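Superoxide dismutase [Fe] (Aquifex pyrophilus, PDB 1COJ) catalyses the dismutation of superoxide to hydrogen peroxide and oxygen with one iron ion per subunit, as a homotetramer of the iron/manganese superoxide dismutase family. Local coordinates at residues H27-Y32 with H81-F85; I130-F136 with T154-P158; M87-K93 with K186-V192; T72-G77 with H148-N152. All coordinates share one frame; numbering follows the deposited sequence.

Interaction 1 of 4, residues H27-Y32 with H81-F85; sequences HFEAHY and HELYF. With FE (Fe (III) ion), chain B.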
# COMPACT_ATOMS: atom_id res chain seq x y z
N HIS A 27 10.65 -0.48 -22.61
CA HIS A 27 10.58 0.42 -21.46
C HIS A 27 10.05 1.79 -21.87
O HIS A 27 9.16 2.34 -21.22
CB HIS A 27 11.95 0.55 -20.80
CG HIS A 27 11.91 1.04 -19.38
ND1 HIS A 27 13.02 1.32 -18.62
CD2 HIS A 27 10.84 1.30 -18.58
CE1 HIS A 27 12.61 1.73 -17.41
NE2 HIS A 27 11.29 1.74 -17.34
N PHE A 28 10.58 2.31 -22.97
CA PHE A 28 10.19 3.62 -23.47
C PHE A 28 8.89 3.60 -24.27
O PHE A 28 7.96 4.36 -23.99
CB PHE A 28 11.31 4.22 -24.33
CG PHE A 28 11.14 5.68 -24.63
CD1 PHE A 28 11.71 6.64 -23.79
CD2 PHE A 28 10.39 6.10 -25.72
CE1 PHE A 28 11.54 8.00 -24.05
CE2 PHE A 28 10.21 7.46 -25.99
CZ PHE A 28 10.79 8.41 -25.15
N GLU A 29 8.83 2.72 -25.27
CA GLU A 29 7.67 2.62 -26.15
C GLU A 29 6.40 2.03 -25.55
O GLU A 29 5.30 2.44 -25.93
CB GLU A 29 8.05 1.85 -27.42
CG GLU A 29 9.19 2.46 -28.22
CD GLU A 29 8.88 3.86 -28.73
OE1 GLU A 29 7.69 4.19 -28.95
OE2 GLU A 29 9.84 4.64 -28.92
N ALA A 30 6.52 1.07 -24.64
CA ALA A 30 5.33 0.46 -24.06
C ALA A 30 4.96 0.99 -22.68
O ALA A 30 3.85 1.49 -22.48
CB ALA A 30 5.47 -1.06 -24.02
N HIS A 31 5.89 0.88 -21.74
CA HIS A 31 5.64 1.32 -20.37
C HIS A 31 5.48 2.82 -20.21
O HIS A 31 4.42 3.29 -19.81
CB HIS A 31 6.73 0.80 -19.45
CG HIS A 31 6.77 -0.70 -19.37
ND1 HIS A 31 5.74 -1.43 -18.82
CD2 HIS A 31 7.67 -1.60 -19.83
CE1 HIS A 31 6.01 -2.72 -18.94
NE2 HIS A 31 7.17 -2.86 -19.55
N TYR A 32 6.52 3.57 -20.54
CA TYR A 32 6.47 5.02 -20.43
C TYR A 32 5.28 5.64 -21.17
O TYR A 32 4.48 6.38 -20.59
CB TYR A 32 7.79 5.62 -20.93
CG TYR A 32 7.74 7.10 -21.25
CD1 TYR A 32 7.33 8.03 -20.29
CD2 TYR A 32 8.10 7.56 -22.51
CE1 TYR A 32 7.27 9.40 -20.60
CE2 TYR A 32 8.04 8.91 -22.83
CZ TYR A 32 7.63 9.83 -21.87
OH TYR A 32 7.58 11.16 -22.21
N HIS A 81 9.86 8.61 -15.23
CA HIS A 81 10.49 8.05 -16.43
C HIS A 81 11.20 9.12 -17.24
O HIS A 81 12.30 8.89 -17.75
CB HIS A 81 9.48 7.28 -17.29
CG HIS A 81 9.23 5.89 -16.81
ND1 HIS A 81 8.21 5.54 -15.95
CD2 HIS A 81 9.94 4.75 -17.01
CE1 HIS A 81 8.33 4.24 -15.66
NE2 HIS A 81 9.37 3.72 -16.28
N GLU A 82 10.61 10.31 -17.32
CA GLU A 82 11.23 11.40 -18.06
C GLU A 82 12.53 11.84 -17.40
O GLU A 82 13.50 12.17 -18.09
CB GLU A 82 10.27 12.57 -18.23
CG GLU A 82 9.10 12.21 -19.12
CD GLU A 82 8.19 13.39 -19.42
OE1 GLU A 82 7.33 13.23 -20.31
OE2 GLU A 82 8.32 14.45 -18.78
N LEU A 83 12.56 11.82 -16.07
CA LEU A 83 13.75 12.19 -15.32
C LEU A 83 14.83 11.11 -15.47
O LEU A 83 16.03 11.39 -15.49
CB LEU A 83 13.41 12.38 -13.84
CG LEU A 83 12.54 13.59 -13.48
CD1 LEU A 83 12.02 13.45 -12.06
CD2 LEU A 83 13.34 14.87 -13.63
N TYR A 84 14.38 9.86 -15.58
CA TYR A 84 15.25 8.71 -15.73
C TYR A 84 15.93 8.67 -17.11
O TYR A 84 17.16 8.71 -17.21
CB TYR A 84 14.43 7.44 -15.49
CG TYR A 84 15.13 6.12 -15.77
CD1 TYR A 84 16.09 5.61 -14.90
CD2 TYR A 84 14.78 5.36 -16.89
CE1 TYR A 84 16.67 4.37 -15.12
CE2 TYR A 84 15.36 4.12 -17.12
CZ TYR A 84 16.30 3.62 -16.23
OH TYR A 84 16.80 2.35 -16.42
N PHE A 85 15.13 8.63 -18.17
CA PHE A 85 15.67 8.59 -19.53
C PHE A 85 16.47 9.84 -19.86
O PHE A 85 17.55 9.76 -20.45
CB PHE A 85 14.53 8.44 -20.55
CG PHE A 85 13.83 7.11 -20.49
CD1 PHE A 85 14.56 5.92 -20.57
CD2 PHE A 85 12.45 7.04 -20.38
CE1 PHE A 85 13.92 4.69 -20.53
CE2 PHE A 85 11.80 5.81 -20.35
CZ PHE A 85 12.53 4.64 -20.43
FE FE B . 10.09 1.80 -15.58
O HOH W 1 15.76 0.48 -18.68
O HOH W 2 9.17 1.90 -13.81
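His27 and His81 meet at the iron(III) ion, which their NE2 atoms bind at 2.1 Å and 2.2 Å respectively. The two NE2 atoms are close because both are ligands of one metal, and their rings stand almost perpendicular, with planes 87° apart. Water 2 is a further ligand, and Asp163 and His167 complete the site. The ND1 atoms are held as well: that of His27 donates to water 1 at 2.9 Å, a water that also bonds Tyr84 OH, itself hydrogen-bonded to Tyr180 OH, while His81 ND1 bonds Gly77 O.

Aromatic contacts fill the space between the two helical segments, nearly antiparallel (171°). Phe85 is the hub: its edge is turned to the face of His27, with CZ 3.8 Å from His27 CG, and one of its own faces receives the edge of Phe28, whose CD1 lies 3.5 Å from Phe85 CD2.

One hydrogen bond joins the helices directly, from Tyr32 OH to Glu82 OE1 at 2.8 Å, on the anti side of the carboxylate; Lys8 N is a second partner of the hydroxyl. With CG trans to the backbone N (chi1 163°), the Tyr32 side chain slides past that of His81 in the opposite direction, Tyr32 CD1 3.8 Å from His81 CB. A phenylalanine here would probably leave the buried Glu82 carboxylate and Lys8 N without this hydroxyl. Metal bonds, ring packing and ND1 partners hold the histidines; one ligand from each helix binds the same iron, so the metal probably also helps hold the hairpin together.

Interaction 2 of 4, residues I130-F136 with T154-P158; sequences ILGLDIF and TGLIP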
# COMPACT_ATOMS: atom_id res chain seq x y z
N ILE A 130 15.67 7.39 -5.28
CA ILE A 130 15.86 8.78 -5.65
C ILE A 130 16.78 9.58 -4.73
O ILE A 130 16.73 9.42 -3.51
CB ILE A 130 14.50 9.52 -5.69
CG1 ILE A 130 13.56 8.86 -6.71
CG2 ILE A 130 14.69 10.99 -6.06
CD1 ILE A 130 12.16 9.44 -6.74
N LEU A 131 17.67 10.37 -5.33
CA LEU A 131 18.54 11.27 -4.57
C LEU A 131 17.94 12.63 -4.91
O LEU A 131 17.86 12.99 -6.08
CB LEU A 131 20.00 11.24 -5.05
CG LEU A 131 20.87 12.33 -4.41
CD1 LEU A 131 21.05 12.06 -2.91
CD2 LEU A 131 22.23 12.42 -5.08
N GLY A 132 17.50 13.36 -3.90
CA GLY A 132 16.92 14.66 -4.16
C GLY A 132 17.09 15.64 -3.02
O GLY A 132 17.68 15.31 -1.99
N LEU A 133 16.62 16.86 -3.23
CA LEU A 133 16.70 17.89 -2.22
C LEU A 133 15.36 18.01 -1.49
O LEU A 133 14.32 18.24 -2.11
CB LEU A 133 17.07 19.25 -2.84
CG LEU A 133 17.23 20.41 -1.85
CD1 LEU A 133 18.54 20.27 -1.09
CD2 LEU A 133 17.21 21.73 -2.61
N ASP A 134 15.40 17.82 -0.18
CA ASP A 134 14.22 17.92 0.66
C ASP A 134 14.04 19.42 0.95
O ASP A 134 14.82 20.01 1.69
CB ASP A 134 14.46 17.13 1.95
CG ASP A 134 13.43 17.42 3.04
OD1 ASP A 134 13.79 17.29 4.22
OD2 ASP A 134 12.28 17.77 2.72
N ILE A 135 12.99 20.02 0.38
CA ILE A 135 12.76 21.45 0.57
C ILE A 135 12.46 21.87 2.00
O ILE A 135 12.58 23.05 2.34
CB ILE A 135 11.65 22.00 -0.35
CG1 ILE A 135 10.31 21.33 -0.04
CG2 ILE A 135 12.04 21.82 -1.80
CD1 ILE A 135 9.12 22.02 -0.67
N PHE A 136 12.07 20.92 2.84
CA PHE A 136 11.74 21.24 4.23
C PHE A 136 12.96 21.35 5.14
O PHE A 136 12.91 22.07 6.14
CB PHE A 136 10.72 20.25 4.78
CG PHE A 136 9.44 20.20 3.98
CD1 PHE A 136 8.58 21.30 3.94
CD2 PHE A 136 9.11 19.07 3.25
CE1 PHE A 136 7.41 21.27 3.18
CE2 PHE A 136 7.94 19.03 2.49
CZ PHE A 136 7.10 20.13 2.45
N THR A 154 6.79 14.24 -0.07
CA THR A 154 6.19 15.46 -0.60
C THR A 154 7.29 16.53 -0.67
O THR A 154 8.18 16.57 0.18
CB THR A 154 5.07 15.96 0.35
OG1 THR A 154 3.97 15.04 0.33
CG2 THR A 154 4.57 17.33 -0.05
N GLY A 155 7.25 17.35 -1.72
CA GLY A 155 8.21 18.43 -1.87
C GLY A 155 9.61 18.13 -2.39
O GLY A 155 10.32 19.05 -2.79
N LEU A 156 9.99 16.86 -2.41
CA LEU A 156 11.33 16.47 -2.87
C LEU A 156 11.62 16.86 -4.32
O LEU A 156 10.83 16.59 -5.22
CB LEU A 156 11.51 14.96 -2.69
CG LEU A 156 12.92 14.39 -2.90
CD1 LEU A 156 13.77 14.67 -1.68
CD2 LEU A 156 12.86 12.89 -3.13
N ILE A 157 12.76 17.52 -4.54
CA ILE A 157 13.19 17.90 -5.89
C ILE A 157 14.20 16.82 -6.29
O ILE A 157 15.30 16.76 -5.75
CB ILE A 157 13.86 19.29 -5.91
CG1 ILE A 157 12.90 20.34 -5.34
CG2 ILE A 157 14.24 19.67 -7.33
CD1 ILE A 157 13.52 21.70 -5.17
N PRO A 158 13.82 15.95 -7.25
CA PRO A 158 14.67 14.85 -7.74
C PRO A 158 15.89 15.26 -8.53
O PRO A 158 15.80 16.07 -9.46
CB PRO A 158 13.71 14.06 -8.64
CG PRO A 158 12.34 14.55 -8.27
CD PRO A 158 12.56 15.99 -7.99
O HOH W 3 10.89 17.36 0.47
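Asp134 OD2 accepts from two directions: water 3 donates to it at 2.7 Å, and Phe136 N donates at 3.2 Å from above the carboxylate plane, closing an Asx turn. The same water donates to Thr154 O at 2.8 Å, so it bridges the two segments next to the paired residues. The other carboxylate oxygen, OD1, is held by Ser137 OG.

Before this turn in the sequence, the backbones pair. Leu133 N donates to Ile157 O at 2.8 Å and Ile157 N returns a bond to Leu133 O, nearly straight at 174°, which makes Leu133 and Ile157 an antiparallel hydrogen-bonded pair. Gly132 faces Pro158 in the adjoining non-hydrogen-bonded pair, their CA atoms only 4.2 Å apart; a side chain on Gly132 would run into Ile157 O and Leu156 CG.

Apolar branches pack on both faces. On the side of Leu133 and Ile157, Ile135 CG2 meets Ile157 CD1 at 3.7 Å, the two chains crossing at about a right angle, and both pack on helix 190-207, Ile135 on Leu207 and Ile157 on Ala200. On the Pro158 side, Ile130 CG2 touches Leu156 CD2 at 3.9 Å, the chains running past one another in opposite senses. Thr154 OG1 bonds Asn152 of the third subunit, placing this end of the pairing at a subunit interface. The arrangement belongs to the three-stranded antiparallel sheet of the C-terminal domain, with strand 128-134 in the middle.

Interaction 3 of 4, residues M87-K93 with K186-V192; sequences MLTPGGK and KNINWDV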
# COMPACT_ATOMS: atom_id res chain seq x y z
N MET A 87 18.40 11.62 -18.15
CA MET A 87 19.72 11.74 -17.57
C MET A 87 20.69 10.64 -18.00
O MET A 87 21.74 10.47 -17.38
CB MET A 87 19.64 11.81 -16.05
CG MET A 87 19.15 10.54 -15.37
SD MET A 87 19.19 10.66 -13.58
CE MET A 87 20.92 10.46 -13.27
N LEU A 88 20.34 9.91 -19.06
CA LEU A 88 21.20 8.83 -19.55
C LEU A 88 21.80 9.15 -20.93
O LEU A 88 21.07 9.54 -21.85
CB LEU A 88 20.43 7.51 -19.62
CG LEU A 88 19.99 6.90 -18.28
CD1 LEU A 88 18.99 5.79 -18.52
CD2 LEU A 88 21.20 6.39 -17.51
N THR A 89 23.12 9.04 -21.04
CA THR A 89 23.84 9.27 -22.29
C THR A 89 24.86 8.16 -22.42
O THR A 89 25.46 7.76 -21.42
CB THR A 89 24.60 10.63 -22.31
OG1 THR A 89 23.84 11.61 -21.61
CG2 THR A 89 24.78 11.13 -23.69
N PRO A 90 25.09 7.64 -23.64
CA PRO A 90 26.06 6.56 -23.85
C PRO A 90 27.44 6.86 -23.28
O PRO A 90 28.10 7.82 -23.68
CB PRO A 90 26.07 6.39 -25.37
CG PRO A 90 25.53 7.70 -25.90
CD PRO A 90 24.44 8.00 -24.92
N GLY A 91 27.85 6.06 -22.30
CA GLY A 91 29.14 6.23 -21.67
C GLY A 91 29.21 7.33 -20.63
O GLY A 91 30.24 7.50 -19.99
N GLY A 92 28.12 8.06 -20.45
CA GLY A 92 28.10 9.13 -19.47
C GLY A 92 28.61 10.44 -20.05
O GLY A 92 29.11 10.47 -21.18
N LYS A 93 28.50 11.51 -19.28
CA LYS A 93 28.95 12.82 -19.73
C LYS A 93 29.17 13.77 -18.55
O LYS A 93 28.40 13.78 -17.60
CB LYS A 93 27.91 13.43 -20.68
CG LYS A 93 28.39 14.65 -21.45
CD LYS A 93 27.32 15.10 -22.43
CE LYS A 93 27.84 16.13 -23.41
NZ LYS A 93 28.29 17.40 -22.77
N LYS A 186 27.30 4.19 -15.06
CA LYS A 186 28.24 4.40 -16.16
C LYS A 186 27.68 5.32 -17.24
O LYS A 186 28.45 5.87 -18.04
CB LYS A 186 28.61 3.07 -16.83
CG LYS A 186 29.46 2.13 -16.01
CD LYS A 186 30.04 1.05 -16.93
CE LYS A 186 30.72 -0.06 -16.14
NZ LYS A 186 29.74 -0.94 -15.44
N ASN A 187 26.37 5.49 -17.28
CA ASN A 187 25.76 6.33 -18.30
C ASN A 187 25.12 7.62 -17.81
O ASN A 187 24.33 8.23 -18.54
CB ASN A 187 24.73 5.51 -19.09
CG ASN A 187 25.36 4.36 -19.83
OD1 ASN A 187 25.38 3.23 -19.36
ND2 ASN A 187 25.87 4.64 -21.01
N ILE A 188 25.49 8.07 -16.62
CA ILE A 188 24.91 9.30 -16.08
C ILE A 188 25.40 10.56 -16.78
O ILE A 188 26.61 10.77 -16.94
CB ILE A 188 25.16 9.43 -14.56
CG1 ILE A 188 24.39 8.34 -13.81
CG2 ILE A 188 24.71 10.81 -14.08
CD1 ILE A 188 24.57 8.37 -12.30
N ASN A 189 24.45 11.37 -17.24
CA ASN A 189 24.76 12.63 -17.89
C ASN A 189 24.81 13.67 -16.77
O ASN A 189 23.78 14.21 -16.36
CB ASN A 189 23.68 12.99 -18.91
CG ASN A 189 24.01 14.25 -19.68
OD1 ASN A 189 24.76 15.11 -19.23
ND2 ASN A 189 23.45 14.36 -20.87
N TRP A 190 26.01 13.95 -16.27
CA TRP A 190 26.19 14.91 -15.19
C TRP A 190 25.85 16.35 -15.53
O TRP A 190 25.62 17.16 -14.63
CB TRP A 190 27.60 14.81 -14.62
CG TRP A 190 27.79 13.54 -13.87
CD1 TRP A 190 28.45 12.42 -14.29
CD2 TRP A 190 27.27 13.24 -12.57
NE1 TRP A 190 28.37 11.44 -13.33
CE2 TRP A 190 27.65 11.91 -12.27
CE3 TRP A 190 26.52 13.96 -11.63
CZ2 TRP A 190 27.31 11.29 -11.06
CZ3 TRP A 190 26.18 13.35 -10.43
CH2 TRP A 190 26.57 12.02 -10.16
N ASP A 191 25.80 16.68 -16.82
CA ASP A 191 25.44 18.04 -17.23
C ASP A 191 23.98 18.25 -16.81
O ASP A 191 23.63 19.30 -16.27
CB ASP A 191 25.56 18.20 -18.75
CG ASP A 191 27.01 18.28 -19.22
OD1 ASP A 191 27.94 18.15 -18.39
OD2 ASP A 191 27.22 18.49 -20.43
N VAL A 192 23.16 17.23 -17.02
CA VAL A 192 21.74 17.25 -16.67
C VAL A 192 21.56 17.33 -15.15
O VAL A 192 20.85 18.21 -14.65
CB VAL A 192 21.01 16.00 -17.23
CG1 VAL A 192 19.59 15.92 -16.69
CG2 VAL A 192 20.97 16.06 -18.75
O HOH W 4 21.09 12.75 -21.37
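This is a mainly backbone-to-backbone contact between an irregular loop, which follows helix 63-86, and the link that enters helix 190-207, whose first turn it includes. Four main-chain hydrogen bonds between the segments are the evidence. Thr89 N donates to Asn187 O at 2.9 Å, in the carbonyl plane and almost straight (169°), and Asn189 N donates to Met87 O at 2.9 Å. On the far side of the type II turn from Thr89 to Gly92, Lys93 N reaches Ile188 O at 3.1 Å and Trp190 N reaches Lys93 O at 2.7 Å. The link is therefore bonded to both limbs of the turn. Gly92 lies so close to it that a CB would clash with Lys186 O.

Asn189 is the N-cap of helix 190-207. Its OD1 accepts weak bonds from Asp191 N and Val192 N, and its ND2 donates to water 4 at 2.9 Å. Lys93 runs beside it with CG trans to the backbone N (chi1 -167°), then bends at its last torsion to bring NZ within 2.8 Å of Asp191 OD2, a salt bridge on the syn side but tilted out of the carboxylate plane. As Asp191 lies in the first turn of the helix, its negative charge probably also suits that end of the helix dipole.

Met87 supplies the apolar part: its CE lies 3.9 Å from Ile188 CG2, while CB faces Val192 CG1. The same methionine packs against Phe184 of helix 177-186, Val193 and Arg196 of helix 190-207, and Ile160 of strand 157-163, so the contact sits where those three elements converge.

Interaction 4 of 4, residues T72-G77 with H148-N152; sequences TFNYMG and HNVYN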
# COMPACT_ATOMS: atom_id res chain seq x y z
N THR A 72 -2.18 9.73 -9.52
CA THR A 72 -0.85 9.84 -8.94
C THR A 72 0.07 8.74 -9.48
O THR A 72 1.25 8.98 -9.73
CB THR A 72 -0.86 9.79 -7.38
OG1 THR A 72 -1.34 8.53 -6.93
CG2 THR A 72 -1.73 10.90 -6.81
N PHE A 73 -0.48 7.55 -9.68
CA PHE A 73 0.29 6.42 -10.19
C PHE A 73 0.81 6.71 -11.59
O PHE A 73 2.01 6.58 -11.86
CB PHE A 73 -0.57 5.15 -10.22
CG PHE A 73 0.18 3.92 -10.67
CD1 PHE A 73 1.05 3.26 -9.81
CD2 PHE A 73 0.05 3.45 -11.98
CE1 PHE A 73 1.77 2.14 -10.23
CE2 PHE A 73 0.76 2.34 -12.42
CZ PHE A 73 1.63 1.69 -11.54
N ASN A 74 -0.09 7.13 -12.47
CA ASN A 74 0.28 7.42 -13.84
C ASN A 74 1.09 8.69 -14.05
O ASN A 74 2.07 8.68 -14.81
CB ASN A 74 -0.97 7.38 -14.74
CG ASN A 74 -1.55 5.98 -14.86
OD1 ASN A 74 -2.55 5.65 -14.22
ND2 ASN A 74 -0.91 5.14 -15.65
N TYR A 75 0.75 9.75 -13.33
CA TYR A 75 1.50 11.00 -13.48
C TYR A 75 2.93 10.81 -13.01
O TYR A 75 3.87 11.29 -13.65
CB TYR A 75 0.83 12.14 -12.73
CG TYR A 75 1.46 13.49 -13.01
CD1 TYR A 75 1.55 13.99 -14.31
CD2 TYR A 75 1.98 14.26 -11.97
CE1 TYR A 75 2.15 15.22 -14.57
CE2 TYR A 75 2.59 15.49 -12.22
CZ TYR A 75 2.67 15.97 -13.52
OH TYR A 75 3.28 17.18 -13.77
N MET A 76 3.11 10.12 -11.88
CA MET A 76 4.45 9.87 -11.37
C MET A 76 5.18 8.93 -12.33
O MET A 76 6.39 9.06 -12.53
CB MET A 76 4.41 9.28 -9.96
CG MET A 76 4.13 10.31 -8.87
SD MET A 76 5.45 11.53 -8.70
CE MET A 76 4.87 12.87 -9.77
N GLY A 77 4.43 8.02 -12.93
CA GLY A 77 5.00 7.10 -13.90
C GLY A 77 5.60 7.91 -15.04
O GLY A 77 6.71 7.64 -15.48
N HIS A 148 5.47 3.83 -8.24
CA HIS A 148 5.51 5.22 -8.70
C HIS A 148 4.92 6.19 -7.68
O HIS A 148 5.40 7.31 -7.55
CB HIS A 148 4.73 5.39 -10.02
CG HIS A 148 5.13 4.45 -11.11
ND1 HIS A 148 6.44 4.17 -11.41
CD2 HIS A 148 4.39 3.73 -11.98
CE1 HIS A 148 6.50 3.32 -12.43
NE2 HIS A 148 5.26 3.04 -12.79
N ASN A 149 3.90 5.74 -6.96
CA ASN A 149 3.19 6.57 -5.98
C ASN A 149 3.16 6.04 -4.55
O ASN A 149 2.22 6.32 -3.79
CB ASN A 149 1.75 6.82 -6.47
CG ASN A 149 0.93 5.52 -6.61
OD1 ASN A 149 -0.27 5.57 -6.85
ND2 ASN A 149 1.57 4.38 -6.44
N VAL A 150 4.18 5.29 -4.15
CA VAL A 150 4.22 4.74 -2.80
C VAL A 150 5.56 5.04 -2.13
O VAL A 150 6.60 4.55 -2.57
CB VAL A 150 3.95 3.21 -2.78
CG1 VAL A 150 4.10 2.66 -1.37
CG2 VAL A 150 2.54 2.93 -3.30
N TYR A 151 5.49 5.84 -1.06
CA TYR A 151 6.63 6.28 -0.22
C TYR A 151 7.33 7.55 -0.70
O TYR A 151 8.37 7.94 -0.15
CB TYR A 151 7.64 5.14 0.02
CG TYR A 151 7.05 3.90 0.67
CD1 TYR A 151 7.60 2.64 0.43
CD2 TYR A 151 5.92 3.99 1.50
CE1 TYR A 151 7.03 1.49 1.00
CE2 TYR A 151 5.35 2.85 2.07
CZ TYR A 151 5.90 1.60 1.82
OH TYR A 151 5.31 0.47 2.34
N ASN A 152 6.75 8.22 -1.69
CA ASN A 152 7.31 9.45 -2.22
C ASN A 152 7.25 10.51 -1.14
O ASN A 152 6.24 10.64 -0.46
CB ASN A 152 6.48 10.00 -3.40
CG ASN A 152 6.15 8.96 -4.45
OD1 ASN A 152 5.57 7.93 -4.14
ND2 ASN A 152 6.47 9.26 -5.69
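His148 and Phe73 meet where helix 63-86 of the alpha-hairpin domain packs on the loop between strands 139-145 and 157-163 of the C-terminal domain, a buried interface beside the iron site. Phe73 has CG trans to its backbone N (chi1 -177°), which carries its ring to His148: His148 CD2 lies over one face of Phe73, toward its rim and 3.5 Å from Phe73 CZ, with the ring planes 49° apart. Against a face of His148 comes the backbone of Gly77: its CA stands 3.9 Å from the ring centroid and 13° off the normal, a CH-pi contact. A CB on Gly77 would fit tightly against His148 CD2, so the small residue suits this close approach. Asn149 adds to the cover, its ND2 3.6 Å from Phe73 CD1 at the ring edge and its amide plane steeply inclined to the ring. Replacing Phe73 by an alanine would probably open a gap beside His148 CD2 and remove the ring edge that Asn149 meets, as well as the cation-pi partner of Arg126 of the second subunit.

The next shell fixes these groups. The imidazole of His148 is held at both nitrogens, ND1 by Trp128 NE1 and NE2 by Tyr35 OH, and Tyr165 stacks on the ring.

At the other end of the loop segment, Asn152 ND2 donates to His148 O at 2.9 Å, folding the loop back on itself; that same carbonyl oxygen of His148 lies 3.3 Å from Met76 CB.

In the fold
Interactions 1 and 4 share helix 63-86, with centres 14 Å apart, and touch where His81 CE1 packs on His148 CE1, 3.8 Å away. Interaction 2 lies on the opposite side of the chain's centre from interaction 1, yet Leu83 CD1 reaches Pro158 CB at 3.9 Å, joining the helical hairpin to the sheet. Interaction 3 is peripheral, partly buried and 16 Å from the chain's centre. Along the chain, interaction 4 crosses the other three, interaction 1 precedes 2 and 3, and 2 falls within the span of 3. Iron ligands His27 and His81 lie in the alpha-hairpin domain, Asp163 and His167 in the C-terminal domain; interactions 1, 2 and 4 border the third subunit, which probably couples metal site to tetramer interface.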